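Local structure of 361aa long hypothetical D-aminopeptidase (Pyrococcus horikoshii, 2DRH) at residues 138-143 / 339-344. The protein is of unknown function but belongs to the peptidase S58 (DmpA) family and is probably an aminopeptidase. Residues are numbered along the deposited sequence; the frame is centred on the assembly and turned at random.
Sequences DSYLND and HVRYAL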
loop_
_atom_site.group_PDB
_atom_site.type_symbol
_atom_site.label_atom_id
_atom_site.label_comp_id
_atom_site.label_asym_id
_atom_site.label_seq_id
_atom_site.Cartn_x
_atom_site.Cartn_y
_atom_site.Cartn_z
ATOM N N ASP A 138 3.283 3.495 27.623
ATOM C CA ASP A 138 4.134 3.499 28.816
ATOM C C ASP A 138 3.442 2.901 30.045
ATOM O O ASP A 138 3.878 3.108 31.176
ATOM C CB ASP A 138 4.612 4.926 29.139
ATOM C CG ASP A 138 3.487 5.953 29.084
ATOM O OD1 ASP A 138 2.308 5.554 29.171
ATOM O OD2 ASP A 138 3.789 7.165 28.962
ATOM N N SER A 139 2.383 2.130 29.818
ATOM C CA SER A 139 1.623 1.535 30.916
ATOM C C SER A 139 2.416 0.787 31.985
ATOM O O SER A 139 2.030 0.788 33.153
ATOM C CB SER A 139 0.540 0.609 30.363
ATOM O OG SER A 139 1.129 -0.497 29.719
ATOM N N TYR A 140 3.519 0.145 31.610
ATOM C CA TYR A 140 4.294 -0.596 32.604
ATOM C C TYR A 140 4.726 0.287 33.771
ATOM O O TYR A 140 4.721 -0.148 34.923
ATOM C CB TYR A 140 5.531 -1.241 31.974
ATOM C CG TYR A 140 6.211 -2.228 32.896
ATOM C CD1 TYR A 140 5.608 -3.451 33.212
ATOM C CD2 TYR A 140 7.437 -1.927 33.487
ATOM C CE1 TYR A 140 6.214 -4.349 34.096
ATOM C CE2 TYR A 140 8.051 -2.814 34.370
ATOM C CZ TYR A 140 7.433 -4.024 34.671
ATOM O OH TYR A 140 8.048 -4.900 35.537
ATOM N N LEU A 141 5.093 1.530 33.480
ATOM C CA LEU A 141 5.522 2.450 34.526
ATOM C C LEU A 141 4.538 3.598 34.744
ATOM O O LEU A 141 4.534 4.228 35.798
ATOM C CB LEU A 141 6.900 3.031 34.179
ATOM C CG LEU A 141 8.095 2.069 34.128
ATOM C CD1 LEU A 141 9.332 2.807 33.623
ATOM C CD2 LEU A 141 8.350 1.493 35.511
ATOM N N ASN A 142 3.691 3.860 33.758
ATOM C CA ASN A 142 2.765 4.982 33.869
ATOM C C ASN A 142 1.286 4.659 34.005
ATOM O O ASN A 142 0.800 3.658 33.481
ATOM C CB ASN A 142 2.961 5.916 32.668
ATOM C CG ASN A 142 2.011 7.097 32.680
ATOM O OD1 ASN A 142 1.931 7.833 33.664
ATOM N ND2 ASN A 142 1.289 7.289 31.582
ATOM N N ASP A 143 0.580 5.524 34.732
ATOM C CA ASP A 143 -0.858 5.396 34.902
ATOM C C ASP A 143 -1.421 5.961 33.605
ATOM O O ASP A 143 -1.886 7.102 33.552
ATOM C CB ASP A 143 -1.352 6.230 36.094
ATOM C CG ASP A 143 -2.867 6.407 36.094
ATOM O OD1 ASP A 143 -3.581 5.408 35.853
ATOM O OD2 ASP A 143 -3.348 7.539 36.336
ATOM N N HIS A 339 6.667 -1.016 39.919
ATOM C CA HIS A 339 7.362 -1.598 38.779
ATOM C C HIS A 339 8.649 -0.789 38.582
ATOM O O HIS A 339 8.657 0.426 38.797
ATOM C CB HIS A 339 6.490 -1.492 37.526
ATOM C CG HIS A 339 5.391 -2.507 37.462
ATOM N ND1 HIS A 339 4.403 -2.473 36.502
ATOM C CD2 HIS A 339 5.147 -3.608 38.213
ATOM C CE1 HIS A 339 3.599 -3.510 36.662
ATOM N NE2 HIS A 339 4.029 -4.214 37.693
ATOM N N VAL A 340 9.735 -1.447 38.189
ATOM C CA VAL A 340 10.984 -0.725 37.972
ATOM C C VAL A 340 11.790 -1.230 36.777
ATOM O O VAL A 340 11.845 -2.428 36.507
ATOM C CB VAL A 340 11.902 -0.773 39.226
ATOM C CG1 VAL A 340 11.163 -0.225 40.441
ATOM C CG2 VAL A 340 12.367 -2.196 39.482
ATOM N N ARG A 341 12.400 -0.285 36.065
ATOM C CA ARG A 341 13.241 -0.567 34.907
ATOM C C ARG A 341 14.565 0.118 35.204
ATOM O O ARG A 341 14.599 1.327 35.455
ATOM C CB ARG A 341 12.652 0.029 33.618
ATOM C CG ARG A 341 11.355 -0.594 33.128
ATOM C CD ARG A 341 11.484 -2.089 32.861
ATOM N NE ARG A 341 10.441 -2.545 31.945
ATOM C CZ ARG A 341 10.074 -3.816 31.784
ATOM N NH1 ARG A 341 10.659 -4.776 32.482
ATOM N NH2 ARG A 341 9.118 -4.123 30.918
ATOM N N TYR A 342 15.648 -0.653 35.178
ATOM C CA TYR A 342 16.968 -0.119 35.460
ATOM C C TYR A 342 17.693 0.282 34.196
ATOM O O TYR A 342 17.558 -0.361 33.164
ATOM C CB TYR A 342 17.812 -1.144 36.216
ATOM C CG TYR A 342 17.260 -1.508 37.568
ATOM C CD1 TYR A 342 16.250 -2.463 37.699
ATOM C CD2 TYR A 342 17.740 -0.890 38.722
ATOM C CE1 TYR A 342 15.734 -2.792 38.951
ATOM C CE2 TYR A 342 17.231 -1.209 39.977
ATOM C CZ TYR A 342 16.231 -2.159 40.084
ATOM O OH TYR A 342 15.727 -2.469 41.327
ATOM N N ALA A 343 18.475 1.351 34.294
ATOM C CA ALA A 343 19.236 1.839 33.159
ATOM C C ALA A 343 20.303 0.822 32.807
ATOM O O ALA A 343 20.888 0.193 33.689
ATOM C CB ALA A 343 19.883 3.164 33.498
ATOM N N LEU A 344 20.549 0.653 31.514
ATOM C CA LEU A 344 21.567 -0.278 31.044
ATOM C C LEU A 344 22.900 0.042 31.726
ATOM O O LEU A 344 23.418 1.149 31.593
ATOM C CB LEU A 344 21.716 -0.137 29.528
ATOM C CG LEU A 344 22.662 -1.074 28.782
ATOM C CD1 LEU A 344 22.102 -2.495 28.787
ATOM C CD2 LEU A 344 22.824 -0.566 27.355
HETATM O O HOH W 1 10.042 -4.095 37.421
#
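Between strand 132-136 and helix 151-160, the loop 138-143 opens with a turn in which Asp138 O accepts from both Leu141 N and Asn142 N. It comes nearest the extended 339-344 at Leu141 and His339, whose CA atoms lie 6.2 Å apart. Strand 340-341 pairs antiparallel with strand 333-334, so the contact joins this small sheet to the loop. Tyr140, with CG anti to its backbone N (chi1 -169°), slides its ring between His339 and Arg341. On one face the His339 imidazole forms an offset stack with the Tyr140 ring, centroids 4.2 Å apart and planes 12° from parallel. His339 ND1 also donates in plane to a lone pair of Tyr140 O at 2.8 Å, fixing the imidazole's rotation. Across the opposite face lies the Arg341 guanidinium, its CZ 3.9 Å from the Tyr140 ring centroid, a cation-pi stack. Beside this stack, Leu141 CD2 touches His339 O, 3.5 Å away. At the ring's tip, a water joins Tyr140 OH to Val340 N. An alanine here would probably cost both stacks and the water link, though the carbonyl bond could remain. Arg341 NH1, NH2 and NE bond to Gly231 O, Gly233 O and Ser177 OG, probably holding the guanidinium flat on the ring.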